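Local coordinates for matrix protein VP40 (Lake Victoria marburgvirus, PDB 5B0V) that drives assembly and budding of the virus particle as its matrix protein, dimeric until it reorganises into multimers at the plasma membrane, at residues Trp97-Gly101 with Asn156-Ile160; Tyr122-Gln126 with Phe174-Leu178. All coordinates share one frame; numbering follows the deposited sequence.

Overall arrangement
Both contacts join the same two beta sheets, one holding strands 91-104 and 176-187, the other strands 122-128 and 156-160. Each contact pairs an outermost strand of the second sheet with a strand of the first. Contact 1 lies near the middle of the chain, about 8 Å from its centre, and contact 2 lies further out, about 21 Å. Their centres are about 13 Å apart, and they do not touch. Both are partly buried. Contact 1 rests on one phenylalanine ring, with a water bridge beside it. Contact 2 buries more surface, through aliphatic side chains, a tyrosine and a glutamine at its outer end. Their segments alternate along the chain.

Contact 1. Residues Trp97-Gly101 with Asn156-Ile160; sequences WLPLG and NQAFI
Phe159 carries this contact by setting its ring against Leu98 and Pro99. Leu98 CD2 sits over the middle of one face of the Phe159 ring, 3.6 Å from the ring centroid and 13° off the ring normal. This is a CH-pi contact. Leu98 CB also approaches the far end of the ring, 3.5 Å from Phe159 CZ. The carbonyl oxygen of Pro99 meets the ring at its edge, in the ring plane, with Pro99 O 3.3 Å from Phe159 CZ. Pro99 CD adds a looser apolar touch, 4.1 Å from Phe159 CE2. With CG anti to the carbonyl carbon and beside the backbone N (chi1 -60°), Phe159 extends its ring across to strand 91-104. Val135 and Val137 of strand 133-139 also touch Phe159.

The other end of the contact is looser and wet. Gln157 has no direct hydrogen bond to segment 97-101. Its chain bends at chi2, and OE1 takes part in a water bridge. The water donates to Leu100 O at 2.8 Å and to Gln157 OE1 at 2.5 Å. Leu100 CD2 only grazes Gln157 CG, at 4.5 Å. Leu100 and Gly101 both pair with Phe75 in a classic beta bulge. The two strand segments run at 130° to each other, with axes 8.6 Å apart at closest approach. The arrangement is face-to-face packing of two beta sheets, as in a beta sandwich.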
ATOM      1  N   TRP A  97       1.967  -0.859  19.601  1.00 30.03           N
ATOM      2  CA  TRP A  97       2.671  -1.627  18.572  1.00 29.25           C
ATOM      3  C   TRP A  97       2.103  -3.020  18.423  1.00 28.46           C
ATOM      4  O   TRP A  97       2.101  -3.788  19.357  1.00 28.93           O
ATOM      5  CB  TRP A  97       4.146  -1.691  18.940  1.00 29.12           C
ATOM      6  CG  TRP A  97       4.776  -0.336  18.774  1.00 30.02           C
ATOM      7  CD1 TRP A  97       5.376   0.145  17.641  1.00 30.28           C
ATOM      8  CD2 TRP A  97       4.829   0.722  19.740  1.00 30.37           C
ATOM      9  NE1 TRP A  97       5.820   1.430  17.857  1.00 30.86           N
ATOM     10  CE2 TRP A  97       5.505   1.800  19.136  1.00 30.84           C
ATOM     11  CE3 TRP A  97       4.394   0.856  21.065  1.00 31.44           C
ATOM     12  CZ2 TRP A  97       5.757   3.001  19.804  1.00 32.06           C
ATOM     13  CZ3 TRP A  97       4.647   2.072  21.746  1.00 32.50           C
ATOM     14  CH2 TRP A  97       5.323   3.122  21.103  1.00 32.66           C
ATOM     15  N   LEU A  98       1.656  -3.336  17.217  1.00 28.49           N
ATOM     16  CA  LEU A  98       0.844  -4.511  16.957  1.00 28.39           C
ATOM     17  C   LEU A  98       1.484  -5.368  15.867  1.00 27.62           C
ATOM     18  O   LEU A  98       1.303  -5.122  14.674  1.00 28.28           O
ATOM     19  CB  LEU A  98      -0.550  -4.049  16.523  1.00 29.26           C
ATOM     20  CG  LEU A  98      -1.213  -3.099  17.538  1.00 30.54           C
ATOM     21  CD1 LEU A  98      -2.397  -2.361  16.944  1.00 31.33           C
ATOM     22  CD2 LEU A  98      -1.655  -3.848  18.766  1.00 30.57           C
ATOM     23  N   PRO A  99       2.292  -6.348  16.257  1.00 26.78           N
ATOM     24  CA  PRO A  99       2.858  -7.264  15.267  1.00 25.94           C
ATOM     25  C   PRO A  99       1.768  -8.024  14.544  1.00 25.90           C
ATOM     26  O   PRO A  99       0.790  -8.406  15.168  1.00 26.56           O
ATOM     27  CB  PRO A  99       3.659  -8.227  16.122  1.00 25.54           C
ATOM     28  CG  PRO A  99       4.076  -7.392  17.268  1.00 26.08           C
ATOM     29  CD  PRO A  99       2.946  -6.468  17.561  1.00 26.47           C
ATOM     30  N   LEU A 100       1.918  -8.230  13.248  1.00 25.90           N
ATOM     31  CA  LEU A 100       0.968  -9.039  12.481  1.00 26.78           C
ATOM     32  C   LEU A 100       1.591 -10.297  11.937  1.00 26.56           C
ATOM     33  O   LEU A 100       0.873 -11.149  11.456  1.00 27.45           O
ATOM     34  CB  LEU A 100       0.455  -8.273  11.269  1.00 27.64           C
ATOM     35  CG  LEU A 100      -0.094  -6.866  11.506  1.00 28.10           C
ATOM     36  CD1 LEU A 100      -0.425  -6.276  10.148  1.00 28.94           C
ATOM     37  CD2 LEU A 100      -1.324  -6.891  12.393  1.00 28.37           C
ATOM     38  N   GLY A 101       2.921 -10.387  11.951  1.00 26.09           N
ATOM     39  CA  GLY A 101       3.605 -11.552  11.444  1.00 25.66           C
ATOM     40  C   GLY A 101       4.867 -11.281  10.667  1.00 25.75           C
ATOM     41  O   GLY A 101       5.139 -10.164  10.225  1.00 26.19           O
ATOM     42  N   ASN A 156      -8.912 -10.271  11.135  1.00 39.40           N
ATOM     43  CA  ASN A 156      -8.723  -9.698  12.470  1.00 39.86           C
ATOM     44  C   ASN A 156      -7.501 -10.281  13.180  1.00 39.46           C
ATOM     45  O   ASN A 156      -6.986 -11.324  12.809  1.00 40.63           O
ATOM     46  CB  ASN A 156      -9.951  -9.935  13.325  1.00 41.84           C
ATOM     47  CG  ASN A 156      -9.968 -11.320  13.914  1.00 42.89           C
ATOM     48  OD1 ASN A 156      -9.596 -11.516  15.072  1.00 45.00           O
ATOM     49  ND2 ASN A 156     -10.367 -12.293  13.119  1.00 43.82           N
ATOM     50  N   GLN A 157      -7.077  -9.614  14.238  1.00 39.26           N
ATOM     51  CA  GLN A 157      -5.950 -10.056  15.031  1.00 39.07           C
ATOM     52  C   GLN A 157      -6.121  -9.566  16.480  1.00 38.78           C
ATOM     53  O   GLN A 157      -6.373  -8.388  16.727  1.00 38.44           O
ATOM     54  CB  GLN A 157      -4.681  -9.480  14.411  1.00 40.01           C
ATOM     55  CG  GLN A 157      -3.404  -9.631  15.223  1.00 40.49           C
ATOM     56  CD  GLN A 157      -2.770 -10.982  15.014  1.00 40.57           C
ATOM     57  OE1 GLN A 157      -2.083 -11.186  14.033  1.00 43.10           O
ATOM     58  NE2 GLN A 157      -2.988 -11.899  15.936  1.00 39.78           N
ATOM     59  N   ALA A 158      -5.970 -10.479  17.433  1.00 38.38           N
ATOM     60  CA  ALA A 158      -6.122 -10.163  18.852  1.00 37.98           C
ATOM     61  C   ALA A 158      -4.781  -9.982  19.553  1.00 37.18           C
ATOM     62  O   ALA A 158      -3.769 -10.558  19.149  1.00 34.98           O
ATOM     63  CB  ALA A 158      -6.919 -11.249  19.528  1.00 39.20           C
ATOM     64  N   PHE A 159      -4.776  -9.170  20.605  1.00 38.48           N
ATOM     65  CA  PHE A 159      -3.583  -8.961  21.427  1.00 39.66           C
ATOM     66  C   PHE A 159      -4.037  -8.964  22.857  1.00 44.34           C
ATOM     67  O   PHE A 159      -5.130  -8.464  23.134  1.00 47.85           O
ATOM     68  CB  PHE A 159      -2.949  -7.618  21.111  1.00 38.13           C
ATOM     69  CG  PHE A 159      -2.526  -7.492  19.695  1.00 36.55           C
ATOM     70  CD1 PHE A 159      -3.388  -7.008  18.727  1.00 36.64           C
ATOM     71  CD2 PHE A 159      -1.278  -7.903  19.321  1.00 35.92           C
ATOM     72  CE1 PHE A 159      -2.997  -6.935  17.406  1.00 35.60           C
ATOM     73  CE2 PHE A 159      -0.873  -7.826  18.007  1.00 35.41           C
ATOM     74  CZ  PHE A 159      -1.732  -7.343  17.049  1.00 35.24           C
ATOM     75  N   ILE A 160      -3.236  -9.517  23.767  1.00 46.42           N
ATOM     76  CA  ILE A 160      -3.540  -9.345  25.194  1.00 49.74           C
ATOM     77  C   ILE A 160      -3.532  -7.851  25.440  1.00 49.10           C
ATOM     78  O   ILE A 160      -2.680  -7.136  24.936  1.00 47.42           O
ATOM     79  CB  ILE A 160      -2.533 -10.044  26.139  1.00 52.25           C
ATOM     80  CG1 ILE A 160      -2.738 -11.569  26.143  1.00 56.29           C
ATOM     81  CG2 ILE A 160      -2.716  -9.596  27.572  1.00 54.33           C
ATOM     82  CD1 ILE A 160      -2.001 -12.336  25.042  1.00 56.06           C
TER
HETATM   83  O   HOH W   1      -1.850 -10.552  11.577  1.00 17.26           O

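Contact 2. Residues Tyr122-Gln126 with Phe174-Leu178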
ATOM      1  N   TYR A 122      -9.353  -0.261   9.309  1.00 35.85           N
ATOM      2  CA  TYR A 122      -9.267  -0.945  10.584  1.00 35.33           C
ATOM      3  C   TYR A 122     -10.041  -0.319  11.756  1.00 36.94           C
ATOM      4  O   TYR A 122     -10.237   0.886  11.832  1.00 37.50           O
ATOM      5  CB  TYR A 122      -7.802  -1.116  10.956  1.00 33.65           C
ATOM      6  CG  TYR A 122      -7.012  -1.830   9.898  1.00 32.33           C
ATOM      7  CD1 TYR A 122      -6.523  -1.145   8.800  1.00 32.11           C
ATOM      8  CD2 TYR A 122      -6.768  -3.197   9.981  1.00 31.42           C
ATOM      9  CE1 TYR A 122      -5.793  -1.788   7.817  1.00 31.15           C
ATOM     10  CE2 TYR A 122      -6.036  -3.845   8.999  1.00 30.70           C
ATOM     11  CZ  TYR A 122      -5.556  -3.133   7.912  1.00 30.30           C
ATOM     12  OH  TYR A 122      -4.829  -3.755   6.926  1.00 29.46           O
ATOM     13  N   THR A 123     -10.454  -1.195  12.670  1.00 38.52           N
ATOM     14  CA  THR A 123     -11.201  -0.867  13.869  1.00 40.26           C
ATOM     15  C   THR A 123     -10.585  -1.588  15.040  1.00 40.29           C
ATOM     16  O   THR A 123      -9.947  -2.612  14.873  1.00 40.65           O
ATOM     17  CB  THR A 123     -12.651  -1.341  13.653  1.00 41.82           C
ATOM     18  OG1 THR A 123     -13.308  -0.334  12.899  1.00 43.48           O
ATOM     19  CG2 THR A 123     -13.452  -1.545  14.906  1.00 43.75           C
ATOM     20  N   ILE A 124     -10.769  -1.040  16.232  1.00 41.42           N
ATOM     21  CA  ILE A 124     -10.337  -1.718  17.456  1.00 41.24           C
ATOM     22  C   ILE A 124     -11.551  -2.038  18.331  1.00 41.85           C
ATOM     23  O   ILE A 124     -12.449  -1.212  18.468  1.00 43.71           O
ATOM     24  CB  ILE A 124      -9.279  -0.883  18.212  1.00 40.65           C
ATOM     25  CG1 ILE A 124      -8.400  -1.787  19.050  1.00 40.68           C
ATOM     26  CG2 ILE A 124      -9.914   0.170  19.088  1.00 41.93           C
ATOM     27  CD1 ILE A 124      -7.198  -1.066  19.627  1.00 40.85           C
ATOM     28  N   THR A 125     -11.585  -3.240  18.884  1.00 40.81           N
ATOM     29  CA  THR A 125     -12.647  -3.661  19.787  1.00 42.15           C
ATOM     30  C   THR A 125     -12.013  -4.367  20.968  1.00 42.37           C
ATOM     31  O   THR A 125     -10.814  -4.613  20.984  1.00 41.14           O
ATOM     32  CB  THR A 125     -13.636  -4.622  19.107  1.00 42.51           C
ATOM     33  OG1 THR A 125     -12.907  -5.616  18.388  1.00 41.19           O
ATOM     34  CG2 THR A 125     -14.541  -3.873  18.151  1.00 43.20           C
ATOM     35  N   GLN A 126     -12.827  -4.682  21.966  1.00 44.48           N
ATOM     36  CA  GLN A 126     -12.366  -5.352  23.163  1.00 44.44           C
ATOM     37  C   GLN A 126     -13.155  -6.605  23.356  1.00 45.07           C
ATOM     38  O   GLN A 126     -14.322  -6.655  23.006  1.00 46.13           O
ATOM     39  CB  GLN A 126     -12.616  -4.468  24.371  1.00 46.64           C
ATOM     40  CG  GLN A 126     -11.911  -3.132  24.363  1.00 46.55           C
ATOM     41  CD  GLN A 126     -12.503  -2.198  25.401  1.00 48.98           C
ATOM     42  OE1 GLN A 126     -13.134  -1.198  25.051  1.00 50.16           O
ATOM     43  NE2 GLN A 126     -12.316  -2.528  26.689  1.00 49.40           N
ATOM     44  N   PHE A 174     -12.724   1.231  30.386  1.00 66.76           N
ATOM     45  CA  PHE A 174     -12.249   2.146  29.339  1.00 64.81           C
ATOM     46  C   PHE A 174     -12.517   1.585  27.941  1.00 62.26           C
ATOM     47  O   PHE A 174     -12.368   0.389  27.709  1.00 61.33           O
ATOM     48  CB  PHE A 174     -10.753   2.340  29.546  1.00 64.64           C
ATOM     49  CG  PHE A 174     -10.397   3.242  30.707  1.00 67.74           C
ATOM     50  CD1 PHE A 174     -10.498   4.622  30.583  1.00 68.88           C
ATOM     51  CD2 PHE A 174      -9.928   2.717  31.914  1.00 70.21           C
ATOM     52  CE1 PHE A 174     -10.156   5.460  31.636  1.00 70.13           C
ATOM     53  CE2 PHE A 174      -9.594   3.561  32.979  1.00 72.24           C
ATOM     54  CZ  PHE A 174      -9.704   4.935  32.833  1.00 71.78           C
ATOM     55  N   THR A 175     -12.920   2.450  27.010  1.00 61.89           N
ATOM     56  CA  THR A 175     -13.101   2.061  25.601  1.00 60.15           C
ATOM     57  C   THR A 175     -12.092   2.754  24.690  1.00 58.19           C
ATOM     58  O   THR A 175     -11.582   3.831  24.969  1.00 59.29           O
ATOM     59  CB  THR A 175     -14.508   2.389  25.083  1.00 60.97           C
ATOM     60  OG1 THR A 175     -14.578   3.783  24.768  1.00 62.38           O
ATOM     61  CG2 THR A 175     -15.568   2.028  26.122  1.00 63.29           C
ATOM     62  N   TYR A 176     -11.845   2.139  23.560  1.00 56.83           N
ATOM     63  CA  TYR A 176     -10.721   2.499  22.743  1.00 56.26           C
ATOM     64  C   TYR A 176     -11.153   2.821  21.328  1.00 56.06           C
ATOM     65  O   TYR A 176     -12.163   2.304  20.839  1.00 57.46           O
ATOM     66  CB  TYR A 176      -9.789   1.294  22.699  1.00 55.56           C
ATOM     67  CG  TYR A 176      -9.455   0.728  24.057  1.00 56.12           C
ATOM     68  CD1 TYR A 176      -8.959   1.545  25.042  1.00 56.56           C
ATOM     69  CD2 TYR A 176      -9.623  -0.617  24.344  1.00 55.96           C
ATOM     70  CE1 TYR A 176      -8.639   1.062  26.286  1.00 57.20           C
ATOM     71  CE2 TYR A 176      -9.306  -1.115  25.588  1.00 56.97           C
ATOM     72  CZ  TYR A 176      -8.815  -0.263  26.561  1.00 57.88           C
ATOM     73  OH  TYR A 176      -8.477  -0.733  27.811  1.00 59.14           O
ATOM     74  N   ASN A 177     -10.387   3.670  20.652  1.00 54.39           N
ATOM     75  CA  ASN A 177     -10.442   3.649  19.195  1.00 54.00           C
ATOM     76  C   ASN A 177      -9.248   4.230  18.480  1.00 50.55           C
ATOM     77  O   ASN A 177      -8.478   5.030  19.005  1.00 51.58           O
ATOM     78  CB  ASN A 177     -11.722   4.269  18.649  1.00 57.71           C
ATOM     79  CG  ASN A 177     -12.159   5.465  19.425  1.00 62.07           C
ATOM     80  OD1 ASN A 177     -11.816   5.634  20.596  1.00 64.88           O
ATOM     81  ND2 ASN A 177     -12.952   6.304  18.783  1.00 66.89           N
ATOM     82  N   LEU A 178      -9.134   3.830  17.233  1.00 46.88           N
ATOM     83  CA  LEU A 178      -7.971   4.167  16.459  1.00 43.85           C
ATOM     84  C   LEU A 178      -8.045   5.579  15.933  1.00 41.32           C
ATOM     85  O   LEU A 178      -8.999   5.941  15.292  1.00 41.82           O
ATOM     86  CB  LEU A 178      -7.848   3.200  15.286  1.00 43.76           C
ATOM     87  CG  LEU A 178      -7.396   1.797  15.615  1.00 42.83           C
ATOM     88  CD1 LEU A 178      -7.313   1.016  14.314  1.00 42.09           C
ATOM     89  CD2 LEU A 178      -6.051   1.858  16.313  1.00 42.69           C
TER
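Ile124 and Leu178 form the apolar part of this contact, with help from Tyr122 and Tyr176. Ile124 CB faces Leu178 CG at 4.2 Å. Ile124 CG2 lies against the opposing backbone, 3.5 Å from Asn177 CA, and reaches Tyr176 CB at 3.8 Å. Its CG1 branch is anti to the backbone N (chi1 -154°), which leaves CG2 to make these touches. Leu178 CD1 packs on Tyr122, 4.0 Å from Tyr122 CB. The Tyr122 ring turns from segment 174-178, and its hydroxyl bonds to Leu117 O.

Mixed polar and aromatic packing follows at Gln126. Its chain runs extended beyond CG and crosses the Tyr176 side chain at about a right angle. Gln126 CD comes to 3.4 Å from Tyr176 CE2, with the amide and ring planes 47° apart.

Direct polar bonding is slight. Gln126 NE2 gives one weak hydrogen bond to Phe174 O, 3.1 Å long and bent to 127° at the hydrogen. Gln126 OE1 is almost as near to Phe174 O, but both are acceptors and do not bond. No backbone hydrogen bond links the segments, although they run nearly antiparallel. Their backbone partners lie elsewhere: Thr123 and Thr125 pair with strand 133-139, and Asn177 pairs with Asp82. The chemistry implies that these strands are held together here mainly by apolar side-chain packing between sheets, with Gln126 adding a weak polar tie beside the exposed Thr175.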